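Local structure of alginate lyase (Alteromonas sp., 1J1T) at residues V102-T107 with F122-R127; S6-S11 with T224-T229. The protein cleaves the polysaccharide alginate, a polymer of guluronate and mannuronate, probably by beta-elimination as in related lyases, and carries a bound calcium ion. All coordinates share one frame; numbering follows the deposited sequence.

Interaction 1: V102-T107 with F122-R127; sequences VYVSDT and FDVYVR. With CA (calcium ion), chain B; SO4 (sulfate ion), chain C.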
loop_
_atom_site.group_PDB
_atom_site.type_symbol
_atom_site.label_atom_id
_atom_site.label_comp_id
_atom_site.label_asym_id
_atom_site.label_seq_id
_atom_site.Cartn_x
_atom_site.Cartn_y
_atom_site.Cartn_z
ATOM N N VAL A 102 -4.334 2.525 -0.500
ATOM C CA VAL A 102 -3.992 3.613 0.407
ATOM C C VAL A 102 -2.623 4.100 -0.035
ATOM O O VAL A 102 -1.678 3.314 -0.155
ATOM C CB VAL A 102 -3.935 3.147 1.869
ATOM C CG1 VAL A 102 -3.528 4.301 2.767
ATOM C CG2 VAL A 102 -5.293 2.607 2.286
ATOM N N TYR A 103 -2.532 5.401 -0.279
ATOM C CA TYR A 103 -1.307 6.026 -0.752
ATOM C C TYR A 103 -0.672 7.001 0.223
ATOM O O TYR A 103 -1.327 7.553 1.105
ATOM C CB TYR A 103 -1.586 6.843 -2.015
ATOM C CG TYR A 103 -2.167 6.111 -3.197
ATOM C CD1 TYR A 103 -1.377 5.820 -4.310
ATOM C CD2 TYR A 103 -3.520 5.775 -3.240
ATOM C CE1 TYR A 103 -1.921 5.221 -5.444
ATOM C CE2 TYR A 103 -4.073 5.173 -4.370
ATOM C CZ TYR A 103 -3.265 4.902 -5.467
ATOM O OH TYR A 103 -3.804 4.323 -6.594
ATOM N N VAL A 104 0.621 7.216 0.011
ATOM C CA VAL A 104 1.416 8.188 0.744
ATOM C C VAL A 104 2.206 8.744 -0.439
ATOM O O VAL A 104 3.144 8.104 -0.920
ATOM C CB VAL A 104 2.388 7.546 1.753
ATOM C CG1 VAL A 104 3.211 8.637 2.426
ATOM C CG2 VAL A 104 1.615 6.761 2.811
ATOM N N SER A 105 1.802 9.907 -0.945
ATOM C CA SER A 105 2.488 10.461 -2.102
ATOM C C SER A 105 2.712 11.961 -2.081
ATOM O O SER A 105 1.925 12.735 -1.525
ATOM C CB SER A 105 1.749 10.077 -3.388
ATOM O OG SER A 105 0.690 10.966 -3.664
ATOM N N ASP A 106 3.803 12.350 -2.725
ATOM C CA ASP A 106 4.229 13.730 -2.805
ATOM C C ASP A 106 4.167 14.179 -4.264
ATOM O O ASP A 106 5.178 14.580 -4.835
ATOM C CB ASP A 106 5.656 13.818 -2.246
ATOM C CG ASP A 106 6.189 15.238 -2.199
ATOM O OD1 ASP A 106 5.385 16.167 -2.329
ATOM O OD2 ASP A 106 7.411 15.427 -2.020
ATOM N N THR A 107 2.979 14.095 -4.864
ATOM C CA THR A 107 2.794 14.490 -6.258
ATOM C C THR A 107 1.904 15.721 -6.408
ATOM O O THR A 107 1.446 16.308 -5.422
ATOM C CB THR A 107 2.152 13.367 -7.107
ATOM O OG1 THR A 107 0.754 13.279 -6.802
ATOM C CG2 THR A 107 2.819 12.024 -6.821
ATOM N N PHE A 122 3.806 14.722 2.195
ATOM C CA PHE A 122 3.069 13.658 1.524
ATOM C C PHE A 122 1.592 13.628 1.860
ATOM O O PHE A 122 1.204 13.741 3.027
ATOM C CB PHE A 122 3.670 12.284 1.857
ATOM C CG PHE A 122 5.126 12.165 1.522
ATOM C CD1 PHE A 122 6.088 12.733 2.350
ATOM C CD2 PHE A 122 5.533 11.541 0.347
ATOM C CE1 PHE A 122 7.438 12.686 2.011
ATOM C CE2 PHE A 122 6.880 11.487 -0.005
ATOM C CZ PHE A 122 7.836 12.063 0.829
ATOM N N ASP A 123 0.773 13.479 0.826
ATOM C CA ASP A 123 -0.664 13.365 1.005
ATOM C C ASP A 123 -0.924 11.892 1.306
ATOM O O ASP A 123 -0.321 11.015 0.689
ATOM C CB ASP A 123 -1.408 13.728 -0.281
ATOM C CG ASP A 123 -1.383 15.213 -0.573
ATOM O OD1 ASP A 123 -1.906 15.990 0.253
ATOM O OD2 ASP A 123 -0.844 15.596 -1.629
ATOM N N VAL A 124 -1.798 11.623 2.265
ATOM C CA VAL A 124 -2.154 10.249 2.591
ATOM C C VAL A 124 -3.628 10.187 2.245
ATOM O O VAL A 124 -4.442 10.895 2.839
ATOM C CB VAL A 124 -1.967 9.919 4.085
ATOM C CG1 VAL A 124 -2.417 8.481 4.351
ATOM C CG2 VAL A 124 -0.504 10.097 4.480
ATOM N N TYR A 125 -3.965 9.359 1.266
ATOM C CA TYR A 125 -5.341 9.251 0.833
ATOM C C TYR A 125 -5.696 7.835 0.435
ATOM O O TYR A 125 -4.834 6.958 0.383
ATOM C CB TYR A 125 -5.594 10.191 -0.349
ATOM C CG TYR A 125 -4.702 9.953 -1.551
ATOM C CD1 TYR A 125 -3.418 10.495 -1.614
ATOM C CD2 TYR A 125 -5.157 9.206 -2.642
ATOM C CE1 TYR A 125 -2.608 10.305 -2.743
ATOM C CE2 TYR A 125 -4.357 9.010 -3.770
ATOM C CZ TYR A 125 -3.086 9.565 -3.816
ATOM O OH TYR A 125 -2.307 9.392 -4.944
ATOM N N VAL A 126 -6.975 7.624 0.147
ATOM C CA VAL A 126 -7.458 6.312 -0.252
ATOM C C VAL A 126 -8.327 6.376 -1.498
ATOM O O VAL A 126 -9.043 7.349 -1.724
ATOM C CB VAL A 126 -8.287 5.656 0.880
ATOM C CG1 VAL A 126 -9.489 6.521 1.214
ATOM C CG2 VAL A 126 -8.745 4.267 0.455
ATOM N N ARG A 127 -8.238 5.335 -2.316
ATOM C CA ARG A 127 -9.049 5.216 -3.521
ATOM C C ARG A 127 -9.836 3.923 -3.347
ATOM O O ARG A 127 -9.253 2.866 -3.096
ATOM C CB ARG A 127 -8.173 5.108 -4.774
ATOM C CG ARG A 127 -7.767 6.441 -5.382
ATOM C CD ARG A 127 -6.818 6.246 -6.561
ATOM N NE ARG A 127 -6.545 7.511 -7.239
ATOM C CZ ARG A 127 -7.393 8.112 -8.066
ATOM N NH1 ARG A 127 -8.570 7.561 -8.333
ATOM N NH2 ARG A 127 -7.077 9.282 -8.607
HETATM CA CA CA B . 3.317 17.365 -1.583
HETATM S S SO4 C . -2.739 5.945 -9.716
HETATM O O1 SO4 C . -2.388 6.939 -8.684
HETATM O O2 SO4 C . -1.728 5.966 -10.791
HETATM O O3 SO4 C . -2.780 4.601 -9.107
HETATM O O4 SO4 C . -4.064 6.272 -10.282
HETATM O O HOH W 1 0.073 13.506 -3.923
HETATM O O HOH W 2 -0.622 10.993 -6.879
HETATM O O HOH W 3 1.456 16.042 -2.875
#

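Interaction 2: S6-S11 with T224-T229; sequences STIPSS and TNVTYT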
loop_
_atom_site.group_PDB
_atom_site.type_symbol
_atom_site.label_atom_id
_atom_site.label_comp_id
_atom_site.label_asym_id
_atom_site.label_seq_id
_atom_site.Cartn_x
_atom_site.Cartn_y
_atom_site.Cartn_z
ATOM N N SER A 6 3.568 -4.594 21.089
ATOM C CA SER A 6 3.055 -5.951 20.740
ATOM C C SER A 6 3.838 -6.550 19.576
ATOM O O SER A 6 4.272 -5.836 18.673
ATOM C CB SER A 6 1.565 -5.877 20.382
ATOM O OG SER A 6 1.337 -4.999 19.292
ATOM N N THR A 7 4.015 -7.867 19.602
ATOM C CA THR A 7 4.757 -8.560 18.558
ATOM C C THR A 7 3.938 -8.746 17.286
ATOM O O THR A 7 2.713 -8.866 17.335
ATOM C CB THR A 7 5.226 -9.947 19.044
ATOM O OG1 THR A 7 4.086 -10.760 19.349
ATOM C CG2 THR A 7 6.084 -9.808 20.292
ATOM N N ILE A 8 4.620 -8.760 16.144
ATOM C CA ILE A 8 3.948 -8.950 14.863
ATOM C C ILE A 8 3.216 -10.294 14.883
ATOM O O ILE A 8 3.795 -11.320 15.241
ATOM C CB ILE A 8 4.955 -8.962 13.694
ATOM C CG1 ILE A 8 5.816 -7.691 13.720
ATOM C CG2 ILE A 8 4.210 -9.082 12.373
ATOM C CD1 ILE A 8 5.032 -6.395 13.562
ATOM N N PRO A 9 1.933 -10.308 14.490
ATOM C CA PRO A 9 1.153 -11.551 14.477
ATOM C C PRO A 9 1.783 -12.665 13.642
ATOM O O PRO A 9 2.460 -12.407 12.643
ATOM C CB PRO A 9 -0.203 -11.103 13.934
ATOM C CG PRO A 9 0.144 -9.926 13.075
ATOM C CD PRO A 9 1.150 -9.196 13.927
ATOM N N SER A 10 1.543 -13.903 14.063
ATOM C CA SER A 10 2.085 -15.078 13.390
ATOM C C SER A 10 1.553 -15.268 11.975
ATOM O O SER A 10 2.240 -15.829 11.126
ATOM C CB SER A 10 1.792 -16.332 14.217
ATOM O OG SER A 10 0.395 -16.522 14.365
ATOM N N SER A 11 0.336 -14.802 11.716
ATOM C CA SER A 11 -0.251 -14.945 10.388
ATOM C C SER A 11 0.663 -14.314 9.346
ATOM O O SER A 11 0.717 -14.755 8.196
ATOM C CB SER A 11 -1.627 -14.278 10.333
ATOM O OG SER A 11 -1.526 -12.883 10.546
ATOM N N THR A 224 4.478 -0.962 13.129
ATOM C CA THR A 224 4.514 -1.516 14.478
ATOM C C THR A 224 3.086 -1.626 15.022
ATOM O O THR A 224 2.151 -1.087 14.433
ATOM C CB THR A 224 5.344 -0.617 15.419
ATOM O OG1 THR A 224 4.776 0.696 15.448
ATOM C CG2 THR A 224 6.782 -0.520 14.933
ATOM N N ASN A 225 2.920 -2.325 16.143
ATOM C CA ASN A 225 1.594 -2.500 16.739
ATOM C C ASN A 225 0.627 -2.935 15.649
ATOM O O ASN A 225 -0.437 -2.344 15.472
ATOM C CB ASN A 225 1.115 -1.186 17.356
ATOM C CG ASN A 225 1.943 -0.769 18.556
ATOM O OD1 ASN A 225 1.877 0.374 18.998
ATOM N ND2 ASN A 225 2.718 -1.701 19.094
ATOM N N VAL A 226 1.018 -3.971 14.919
ATOM C CA VAL A 226 0.227 -4.498 13.817
ATOM C C VAL A 226 -0.762 -5.575 14.262
ATOM O O VAL A 226 -0.453 -6.398 15.121
ATOM C CB VAL A 226 1.157 -5.111 12.738
ATOM C CG1 VAL A 226 0.339 -5.621 11.560
ATOM C CG2 VAL A 226 2.194 -4.084 12.292
ATOM N N THR A 227 -1.949 -5.562 13.666
ATOM C CA THR A 227 -2.969 -6.561 13.965
ATOM C C THR A 227 -3.713 -6.883 12.683
ATOM O O THR A 227 -3.952 -6.003 11.860
ATOM C CB THR A 227 -3.996 -6.067 15.009
ATOM O OG1 THR A 227 -4.554 -4.818 14.581
ATOM C CG2 THR A 227 -3.343 -5.901 16.365
ATOM N N TYR A 228 -4.066 -8.151 12.509
ATOM C CA TYR A 228 -4.804 -8.570 11.330
ATOM C C TYR A 228 -5.805 -9.647 11.707
ATOM O O TYR A 228 -5.445 -10.672 12.285
ATOM C CB TYR A 228 -3.865 -9.113 10.248
ATOM C CG TYR A 228 -4.604 -9.528 9.001
ATOM C CD1 TYR A 228 -5.206 -8.579 8.178
ATOM C CD2 TYR A 228 -4.767 -10.877 8.678
ATOM C CE1 TYR A 228 -5.961 -8.961 7.063
ATOM C CE2 TYR A 228 -5.521 -11.269 7.568
ATOM C CZ TYR A 228 -6.115 -10.307 6.768
ATOM O OH TYR A 228 -6.882 -10.691 5.687
ATOM N N THR A 229 -7.066 -9.400 11.381
ATOM C CA THR A 229 -8.141 -10.338 11.666
ATOM C C THR A 229 -8.773 -10.735 10.344
ATOM O O THR A 229 -8.964 -9.893 9.463
ATOM C CB THR A 229 -9.210 -9.692 12.561
ATOM O OG1 THR A 229 -8.634 -9.377 13.836
ATOM C CG2 THR A 229 -10.392 -10.635 12.757
HETATM O O HOH W 4 4.958 -3.610 17.350
HETATM O O HOH W 5 2.574 -5.822 16.362
HETATM O O HOH W 6 -3.677 -12.711 12.115
#

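Interaction 1: V102-T107 with F122-R127
Tyr103 and Tyr125 face each other as a hydrogen-bonded antiparallel pair, Tyr103 N 2.9 Å from Tyr125 O and almost in line with that carbonyl. Ser105 and Asp123 form the next such pair, Asp123 N lying 2.7 Å from Ser105 O. The two tyrosine rings lie nearly parallel (planes at 10°) but slid apart, so that Tyr103 CB sits over a face of the Tyr125 ring, 3.8 Å from its centroid. Tyr125 reaches this place because its CG stands between backbone N and carbonyl carbon (chi1 58°). The strands are neighbours in one sheet of the jelly-roll beta-sandwich of alginate lyases; Val104 and Val124 point from its other face toward the interior, where Val104 CG1 meets Phe122 CB at 3.7 Å. Tyr103 OH donates to sulfate O3 at 2.7 Å, an anion also held by Lys85, while Arg127 crosses that ring obliquely and forms salt bridges with Glu109 and Glu135. Asp106 CG lies over one face of the Phe122 ring; its OD1 binds calcium at 2.5 Å and OD2 accepts from Gly83 N. Water 3, another calcium ligand, lies 2.7 Å from Asp123 OD2, and Asp123 OD1 is hydrogen-bonded to N of the ligand Asp114.

Interaction 2: S6-S11 with T224-T229
Ile8 bends twice, its CG1 anti to the carbonyl carbon (chi1 -54°) and its CD1 turned again (chi2 -61°), which carries CD1 toward Val226. Val226 meets it with CG2, the branch beside the backbone N, because CG1 takes the place anti to that N (chi1 -178°). The two methyls come to 3.9 Å, with the side chains crossing at a slant. Pro9 lies next along the chain: its CD stands 3.4 Å from Val226 O, and the residue itself is the N-cap of helix 10-13. At one end, Ser6 OG lies near the Asn225 amide, 3.6 Å from ND2; at the other, Ser11 OG comes obliquely to the Tyr228 ring. Waters do the polar joining. Two of them bridge Ser6 O to the strand: water 4 accepts from Asn225 N at 2.7 Å, and water 5 accepts from Val226 N at 2.8 Å. Water 6 links Ser11 OG with Tyr228 O, to which it donates at 2.7 Å. The first modelled residues thus run along the flank of strand 219-232, just where the chain turns a corner at Asn225, in the sheet of the jelly roll that also holds strand 68-80. Phe72 of that strand and Ile12 of the short helix enclose Val226 further, while Tyr228 OH is bonded to Glu70. Direct apolar contact in the middle and water bridges at the ends imply a segment packed against the strand without joining the sheet as a further strand.

Overall arrangement
Interaction 1 lies within one sheet of the sandwich; interaction 2 packs the N-terminal segment against a strand of the other, and their nearest atoms are about 13 Å apart. Interaction 1 is almost wholly buried and joins strands 98-105 and 121-129, close in sequence, by direct main-chain bonds, with metal chemistry where the strands give way to the calcium-binding loop. Interaction 2 lies nearer the surface, its centre about 17 Å from the chain centre against 10 Å for interaction 1, and involves strand 219-232 close to the C-terminus. There, water takes over the polar work, and the buried area is about half as large. Interaction 2 lies away from the calcium site, whereas interaction 1 supplies one of its ligands.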